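Local coordinates for protein cytidine deaminase (Mycobacterium tuberculosis, PDB 4WIG) that probably catalyses the zinc-dependent hydrolytic deamination of cytidine and 2'-deoxycytidine to uridine and 2'-deoxyuridine, recycling pyrimidine nucleosides as a homotetramer, at residues C56-V61 against Q94-H99; S102-D107 against R113-L118. The protein carries 1 engineered substitution. All coordinates share one frame; numbering follows the deposited sequence.

Interaction 1: residues C56-V61 against Q94-H99. With ZN (zinc ion), chain C.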
ATOM      1  N   CYS A  56      -8.069  -2.958   3.342  1.00  9.32           N
ATOM      2  CA  CYS A  56      -8.647  -4.243   3.717  1.00  9.13           C
ATOM      3  C   CYS A  56      -9.369  -4.162   5.051  1.00  8.80           C
ATOM      4  O   CYS A  56      -8.950  -3.415   5.942  1.00  8.81           O
ATOM      5  CB  CYS A  56      -7.561  -5.305   3.830  1.00  9.29           C
ATOM      6  SG  CYS A  56      -6.979  -5.974   2.255  1.00  9.89           S
ATOM      7  N   ALA A  57     -10.415  -4.971   5.204  1.00  8.75           N
ATOM      8  CA  ALA A  57     -11.163  -5.057   6.460  1.00  8.75           C
ATOM      9  C   ALA A  57     -10.271  -5.325   7.667  1.00  8.78           C
ATOM     10  O   ALA A  57     -10.459  -4.745   8.731  1.00  8.37           O
ATOM     11  CB  ALA A  57     -12.230  -6.152   6.352  1.00  8.58           C
ATOM     12  N   GLU A  58      -9.328  -6.247   7.497  1.00  8.99           N
ATOM     13  CA  GLU A  58      -8.453  -6.660   8.574  1.00  9.31           C
ATOM     14  C   GLU A  58      -7.541  -5.512   9.007  1.00  9.63           C
ATOM     15  O   GLU A  58      -7.287  -5.353  10.205  1.00  9.41           O
ATOM     16  CB  GLU A  58      -7.638  -7.891   8.178  1.00  9.48           C
ATOM     17  CG  GLU A  58      -8.480  -9.047   7.654  1.00  9.58           C
ATOM     18  CD  GLU A  58      -8.642  -9.034   6.143  1.00  9.81           C
ATOM     19  OE1 GLU A  58      -9.213  -8.064   5.593  1.00  9.89           O
ATOM     20  OE2 GLU A  58      -8.214 -10.007   5.490  1.00 10.41           O
ATOM     21  N   CYS A  59      -7.077  -4.707   8.050  1.00  9.92           N
ATOM     22  CA  CYS A  59      -6.340  -3.487   8.380  1.00 10.48           C
ATOM     23  C   CYS A  59      -7.218  -2.483   9.111  1.00 10.12           C
ATOM     24  O   CYS A  59      -6.755  -1.831  10.036  1.00 10.32           O
ATOM     25  CB  CYS A  59      -5.737  -2.838   7.137  1.00 11.09           C
ATOM     26  SG  CYS A  59      -4.380  -3.822   6.461  1.00 13.03           S
ATOM     27  N   ALA A  60      -8.478  -2.364   8.689  1.00 10.04           N
ATOM     28  CA  ALA A  60      -9.443  -1.518   9.390  1.00  9.93           C
ATOM     29  C   ALA A  60      -9.619  -1.972  10.859  1.00  9.79           C
ATOM     30  O   ALA A  60      -9.727  -1.138  11.755  1.00  9.46           O
ATOM     31  CB  ALA A  60     -10.783  -1.502   8.660  1.00 10.16           C
ATOM     32  N   VAL A  61      -9.636  -3.288  11.096  1.00  9.64           N
ATOM     33  CA  VAL A  61      -9.663  -3.824  12.463  1.00  9.39           C
ATOM     34  C   VAL A  61      -8.486  -3.333  13.316  1.00  9.35           C
ATOM     35  O   VAL A  61      -8.661  -2.959  14.486  1.00  9.78           O
ATOM     36  CB  VAL A  61      -9.700  -5.373  12.452  1.00  9.40           C
ATOM     37  CG1 VAL A  61      -9.346  -5.960  13.807  1.00  9.34           C
ATOM     38  CG2 VAL A  61     -11.074  -5.855  12.004  1.00  9.42           C
ATOM     39  N   GLN A  94       0.513 -10.157   7.428  1.00  8.96           N
ATOM     40  CA  GLN A  94       1.677  -9.470   8.009  1.00  8.84           C
ATOM     41  C   GLN A  94       1.222  -8.410   9.010  1.00  8.74           C
ATOM     42  O   GLN A  94       1.750  -8.345  10.119  1.00  8.56           O
ATOM     43  CB  GLN A  94       2.570  -8.839   6.930  1.00  8.86           C
ATOM     44  CG  GLN A  94       3.920  -8.362   7.462  1.00  8.82           C
ATOM     45  CD  GLN A  94       4.941  -9.481   7.668  1.00  8.79           C
ATOM     46  OE1 GLN A  94       5.144 -10.336   6.794  1.00  8.80           O
ATOM     47  NE2 GLN A  94       5.612  -9.461   8.812  1.00  8.63           N
ATOM     48  N   VAL A  95       0.226  -7.605   8.633  1.00  8.83           N
ATOM     49  CA  VAL A  95      -0.284  -6.571   9.521  1.00  9.16           C
ATOM     50  C   VAL A  95      -0.835  -7.182  10.822  1.00  9.45           C
ATOM     51  O   VAL A  95      -0.507  -6.719  11.914  1.00  9.50           O
ATOM     52  CB  VAL A  95      -1.342  -5.677   8.823  1.00  9.55           C
ATOM     53  CG1 VAL A  95      -1.991  -4.722   9.816  1.00  9.72           C
ATOM     54  CG2 VAL A  95      -0.706  -4.882   7.687  1.00  9.61           C
ATOM     55  N   LEU A  96      -1.651  -8.229  10.709  1.00  9.42           N
ATOM     56  CA  LEU A  96      -2.248  -8.860  11.899  1.00  9.37           C
ATOM     57  C   LEU A  96      -1.170  -9.471  12.816  1.00  9.74           C
ATOM     58  O   LEU A  96      -1.296  -9.445  14.050  1.00  9.62           O
ATOM     59  CB  LEU A  96      -3.268  -9.921  11.488  1.00  9.13           C
ATOM     60  CG  LEU A  96      -4.591  -9.412  10.886  1.00  8.72           C
ATOM     61  CD1 LEU A  96      -5.408 -10.564  10.299  1.00  8.75           C
ATOM     62  CD2 LEU A  96      -5.369  -8.662  11.939  1.00  8.59           C
ATOM     63  N   LEU A  97      -0.100  -9.992  12.220  1.00 10.08           N
ATOM     64  CA  LEU A  97       0.984 -10.604  12.990  1.00 10.29           C
ATOM     65  C   LEU A  97       1.638  -9.622  13.963  1.00 10.29           C
ATOM     66  O   LEU A  97       2.025  -9.993  15.077  1.00  9.72           O
ATOM     67  CB  LEU A  97       2.039 -11.187  12.047  1.00 10.49           C
ATOM     68  CG  LEU A  97       3.082 -12.082  12.715  1.00 10.84           C
ATOM     69  CD1 LEU A  97       2.489 -13.447  13.031  1.00 10.96           C
ATOM     70  CD2 LEU A  97       4.310 -12.204  11.836  1.00 10.94           C
ATOM     71  N   GLU A  98       1.745  -8.368  13.530  1.00 10.56           N
ATOM     72  CA  GLU A  98       2.301  -7.290  14.345  1.00 10.88           C
ATOM     73  C   GLU A  98       1.507  -7.086  15.633  1.00 10.86           C
ATOM     74  O   GLU A  98       2.062  -6.648  16.649  1.00 10.83           O
ATOM     75  CB  GLU A  98       2.284  -5.996  13.529  1.00 11.46           C
ATOM     76  CG  GLU A  98       2.995  -4.811  14.146  1.00 11.92           C
ATOM     77  CD  GLU A  98       4.504  -4.859  13.972  1.00 12.17           C
ATOM     78  OE1 GLU A  98       5.202  -4.447  14.912  1.00 13.10           O
ATOM     79  OE2 GLU A  98       4.993  -5.306  12.909  1.00 12.74           O
ATOM     80  N   HIS A  99       0.207  -7.378  15.582  1.00 10.62           N
ATOM     81  CA  HIS A  99      -0.707  -7.042  16.671  1.00 10.75           C
ATOM     82  C   HIS A  99      -1.275  -8.223  17.437  1.00 10.75           C
ATOM     83  O   HIS A  99      -1.853  -8.037  18.501  1.00 10.87           O
ATOM     84  CB  HIS A  99      -1.797  -6.150  16.109  1.00 10.73           C
ATOM     85  CG  HIS A  99      -1.233  -4.891  15.543  1.00 10.55           C
ATOM     86  ND1 HIS A  99      -1.031  -4.692  14.194  1.00 10.85           N
ATOM     87  CD2 HIS A  99      -0.678  -3.831  16.167  1.00 10.47           C
ATOM     88  CE1 HIS A  99      -0.425  -3.531  14.013  1.00 10.25           C
ATOM     89  NE2 HIS A  99      -0.213  -2.985  15.194  1.00 10.88           N
TER
HETATM   90 ZN    ZN C 201      -6.028  -7.938   3.005  1.00  9.31          ZN
HETATM   91  O   HOH W   1      -7.335  -9.352   3.154  1.00 11.45           O
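Glu58 and Leu96 meet because both first torsions set CG anti to the carbonyl carbon (chi1 -53° and -71°), while the glutamate chain then bends at chi2 (92°) and carries its carboxylate away from the leucine toward the metal. This is the helix pair of the cytidine deaminase zinc site, where helices 57-67 and 90-100 pack side by side with the ion at their N-terminal ends. The touching is light and apolar: Leu96 CD1 lies against Glu58 CB at 4.1 Å, so the leucine touches the root of the glutamate and not its carboxylate. At the next residue of helix 57-67, the thiol of Cys59 takes the neighbouring place, and Val95 turns its CG2 branch onto it, Cys59 SG to Val95 CG2 being 4.0 Å. All four side chains are buried, and Leu55 of a second subunit packs on Cys59. Helix 57-67 is preceded by Cys56 at its N-cap position; its SG binds the zinc ion at 2.3 Å, and Cys89 and Cys92 supply two further thiolates. Val95 also has a polar role within its own helix, since its carbonyl O accepts a 3.1 Å bond from His99 ND1, which tethers the imidazole against the helix. Glu58, by similarity the proton donor of the reaction, thus stands on an apolar footing next to the metal. A water fills the remaining place on the zinc ion, 1.9 Å from the metal, and donates a 2.6 Å hydrogen bond to Glu58 OE2.

Interaction 2: residues S102-D107 against R113-L118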
ATOM      1  N   SER A 102       2.031 -15.017  16.364  1.00 11.38           N
ATOM      2  CA  SER A 102       1.825 -16.331  15.761  1.00 11.64           C
ATOM      3  C   SER A 102       0.612 -17.088  16.315  1.00 11.91           C
ATOM      4  O   SER A 102       0.044 -17.930  15.619  1.00 11.89           O
ATOM      5  CB  SER A 102       3.082 -17.180  15.943  1.00 12.29           C
ATOM      6  OG  SER A 102       3.413 -17.275  17.315  1.00 12.67           O
ATOM      7  N   GLU A 103       0.230 -16.806  17.559  1.00 12.11           N
ATOM      8  CA  GLU A 103      -0.872 -17.521  18.192  1.00 12.81           C
ATOM      9  C   GLU A 103      -2.246 -16.894  17.973  1.00 12.02           C
ATOM     10  O   GLU A 103      -3.241 -17.442  18.428  1.00 12.07           O
ATOM     11  CB  GLU A 103      -0.603 -17.698  19.689  1.00 13.95           C
ATOM     12  CG  GLU A 103       0.762 -18.310  19.977  1.00 15.03           C
ATOM     13  CD  GLU A 103       1.045 -19.538  19.128  1.00 15.98           C
ATOM     14  OE1 GLU A 103       2.136 -19.604  18.512  1.00 17.62           O
ATOM     15  OE2 GLU A 103       0.170 -20.433  19.039  1.00 16.78           O
ATOM     16  N   LEU A 104      -2.301 -15.759  17.281  1.00 11.19           N
ATOM     17  CA  LEU A 104      -3.586 -15.162  16.903  1.00 10.58           C
ATOM     18  C   LEU A 104      -4.373 -16.177  16.081  1.00 10.25           C
ATOM     19  O   LEU A 104      -3.866 -16.685  15.101  1.00  9.78           O
ATOM     20  CB  LEU A 104      -3.350 -13.885  16.093  1.00 10.53           C
ATOM     21  CG  LEU A 104      -4.537 -13.277  15.356  1.00 10.39           C
ATOM     22  CD1 LEU A 104      -5.697 -12.991  16.290  1.00 10.23           C
ATOM     23  CD2 LEU A 104      -4.102 -12.006  14.645  1.00 10.33           C
ATOM     24  N   LEU A 105      -5.602 -16.481  16.492  1.00 10.41           N
ATOM     25  CA  LEU A 105      -6.425 -17.445  15.772  1.00 10.38           C
ATOM     26  C   LEU A 105      -7.258 -16.755  14.699  1.00 10.24           C
ATOM     27  O   LEU A 105      -7.864 -15.696  14.943  1.00 10.54           O
ATOM     28  CB  LEU A 105      -7.336 -18.226  16.722  1.00 10.57           C
ATOM     29  CG  LEU A 105      -6.616 -19.103  17.747  1.00 10.77           C
ATOM     30  CD1 LEU A 105      -7.619 -19.702  18.719  1.00 11.05           C
ATOM     31  CD2 LEU A 105      -5.820 -20.200  17.057  1.00 11.01           C
ATOM     32  N   ILE A 106      -7.279 -17.377  13.521  1.00  9.96           N
ATOM     33  CA  ILE A 106      -7.983 -16.879  12.362  1.00 10.07           C
ATOM     34  C   ILE A 106      -9.099 -17.854  11.982  1.00 10.28           C
ATOM     35  O   ILE A 106      -8.836 -19.016  11.707  1.00 10.27           O
ATOM     36  CB  ILE A 106      -7.005 -16.745  11.169  1.00  9.93           C
ATOM     37  CG1 ILE A 106      -5.779 -15.868  11.546  1.00  9.82           C
ATOM     38  CG2 ILE A 106      -7.736 -16.235   9.938  1.00  9.88           C
ATOM     39  CD1 ILE A 106      -6.121 -14.453  11.930  1.00  9.85           C
ATOM     40  N   ASP A 107     -10.344 -17.389  11.976  1.00 10.98           N
ATOM     41  CA  ASP A 107     -11.477 -18.246  11.633  1.00 11.79           C
ATOM     42  C   ASP A 107     -11.295 -18.883  10.261  1.00 12.62           C
ATOM     43  O   ASP A 107     -10.660 -18.315   9.367  1.00 12.34           O
ATOM     44  CB  ASP A 107     -12.792 -17.442  11.618  1.00 11.84           C
ATOM     45  CG  ASP A 107     -14.006 -18.283  11.990  1.00 12.41           C
ATOM     46  OD1 ASP A 107     -13.884 -19.519  12.155  1.00 12.64           O
ATOM     47  OD2 ASP A 107     -15.096 -17.695  12.124  1.00 12.85           O
ATOM     48  N   ARG A 113      -7.330 -21.393  12.493  1.00 15.55           N
ATOM     49  CA  ARG A 113      -5.906 -21.646  12.334  1.00 16.32           C
ATOM     50  C   ARG A 113      -5.087 -20.615  13.089  1.00 15.29           C
ATOM     51  O   ARG A 113      -5.495 -19.458  13.208  1.00 14.46           O
ATOM     52  CB  ARG A 113      -5.530 -21.557  10.858  1.00 18.35           C
ATOM     53  CG  ARG A 113      -6.352 -22.441   9.934  1.00 21.34           C
ATOM     54  CD  ARG A 113      -5.648 -23.733   9.603  1.00 23.87           C
ATOM     55  NE  ARG A 113      -5.949 -24.178   8.245  1.00 26.70           N
ATOM     56  CZ  ARG A 113      -6.983 -24.942   7.887  1.00 29.02           C
ATOM     57  NH1 ARG A 113      -7.881 -25.382   8.782  1.00 28.71           N
ATOM     58  NH2 ARG A 113      -7.115 -25.277   6.602  1.00 30.60           N
ATOM     59  N   ARG A 114      -3.923 -21.035  13.578  1.00 14.39           N
ATOM     60  CA  ARG A 114      -2.940 -20.108  14.117  1.00 14.40           C
ATOM     61  C   ARG A 114      -2.355 -19.262  12.988  1.00 13.38           C
ATOM     62  O   ARG A 114      -2.048 -19.774  11.918  1.00 13.48           O
ATOM     63  CB  ARG A 114      -1.792 -20.863  14.776  1.00 15.01           C
ATOM     64  CG  ARG A 114      -2.156 -21.655  16.018  1.00 16.09           C
ATOM     65  CD  ARG A 114      -0.984 -22.523  16.462  1.00 16.78           C
ATOM     66  NE  ARG A 114       0.250 -21.750  16.644  1.00 17.51           N
ATOM     67  CZ  ARG A 114       1.293 -21.743  15.810  1.00 17.80           C
ATOM     68  NH1 ARG A 114       2.354 -20.992  16.093  1.00 18.51           N
ATOM     69  NH2 ARG A 114       1.308 -22.477  14.706  1.00 18.45           N
ATOM     70  N   LEU A 115      -2.170 -17.974  13.231  1.00 13.20           N
ATOM     71  CA  LEU A 115      -1.654 -17.089  12.186  1.00 12.89           C
ATOM     72  C   LEU A 115      -0.236 -17.530  11.799  1.00 13.11           C
ATOM     73  O   LEU A 115       0.181 -17.388  10.637  1.00 13.24           O
ATOM     74  CB  LEU A 115      -1.692 -15.624  12.635  1.00 12.55           C
ATOM     75  CG  LEU A 115      -1.188 -14.571  11.639  1.00 12.38           C
ATOM     76  CD1 LEU A 115      -1.885 -14.688  10.295  1.00 12.25           C
ATOM     77  CD2 LEU A 115      -1.372 -13.176  12.206  1.00 12.24           C
ATOM     78  N   GLY A 116       0.484 -18.093  12.774  1.00 13.12           N
ATOM     79  CA  GLY A 116       1.806 -18.661  12.543  1.00 13.77           C
ATOM     80  C   GLY A 116       1.823 -19.728  11.476  1.00 13.94           C
ATOM     81  O   GLY A 116       2.808 -19.864  10.759  1.00 14.41           O
ATOM     82  N   ASP A 117       0.732 -20.483  11.365  1.00 14.22           N
ATOM     83  CA  ASP A 117       0.612 -21.502  10.323  1.00 14.59           C
ATOM     84  C   ASP A 117       0.218 -20.894   8.987  1.00 13.94           C
ATOM     85  O   ASP A 117       0.577 -21.424   7.935  1.00 14.42           O
ATOM     86  CB  ASP A 117      -0.382 -22.593  10.727  1.00 15.60           C
ATOM     87  CG  ASP A 117       0.150 -23.481  11.834  1.00 16.75           C
ATOM     88  OD1 ASP A 117       1.345 -23.852  11.795  1.00 18.34           O
ATOM     89  OD2 ASP A 117      -0.617 -23.805  12.758  1.00 17.85           O
ATOM     90  N   LEU A 118      -0.509 -19.779   9.025  1.00 12.91           N
ATOM     91  CA  LEU A 118      -0.891 -19.065   7.808  1.00 12.45           C
ATOM     92  C   LEU A 118       0.215 -18.146   7.276  1.00 11.88           C
ATOM     93  O   LEU A 118       0.169 -17.730   6.123  1.00 11.30           O
ATOM     94  CB  LEU A 118      -2.176 -18.261   8.043  1.00 12.66           C
ATOM     95  CG  LEU A 118      -3.424 -19.136   8.247  1.00 13.06           C
ATOM     96  CD1 LEU A 118      -4.552 -18.321   8.869  1.00 13.19           C
ATOM     97  CD2 LEU A 118      -3.891 -19.744   6.936  1.00 13.42           C
TER
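Ile106 and Arg113 exchange a pair of backbone hydrogen bonds, N to O in both directions, at the loop end of a short antiparallel beta hairpin whose second strand runs straight into helix 115-118. Away from the loop the ladder continues with the non-hydrogen-bonded pair Leu105 and Arg114, and beyond it the carbonyls of Leu104 and Ser102 receive the amides of Leu115 and Gly116 in the first turn of the helix. The closely packed part is largely apolar. Leu118 CD1 presses on Ile106 CB at 3.7 Å, and Leu115, with CG anti to the backbone N (chi1 -180°), extends its CD2 to 3.8 Å from Leu104 CD2. The backbones themselves also come close, Gly116 CA lying 4.0 Å from Ser102 CA.

The opposite character appears at the more exposed end, where charge does the work. Arg114 grips Glu103 side-on: NE donates to OE2 at 2.7 Å and NH1 to OE1 at 2.8 Å, both nearly in the guanidinium plane, with the carboxylate plane turned 24° from it. Ser102 OG gives OE1 a second hydrogen bond, while Arg114 NH2 makes a weak one to Asp117 OD2, so the arginine is shared by two acids and its rotation is probably restrained. Inward, Leu104 and Leu115 both rest on Leu96 of helix 90-100, and Ile106 touches Pro88. Strand 105-106 is hydrogen-bonded to strand 73-80 on its other side, which makes strand 113-114 the outermost at this end of the chain's sheet.

In the fold
Interactions 1 and 2 follow one another along the chain, the first closing on helix 90-100 just before the hairpin of the second opens, and their centres lie about 13 Å apart. The helix is their common wall: one side of it packs on helix 57-67 beside the zinc site, and Leu115 CD2 comes 3.4 Å from Leu97 N while Leu104 CD2 approaches Leu96 O. Leu96 therefore belongs to both neighbourhoods. Together they illustrate how one helix can pack against both the metal-site helix and the hairpin at the edge of a mixed sheet. The hairpin stays well away from the metal, the Leu115 side chain lying about 11 Å from the zinc ion.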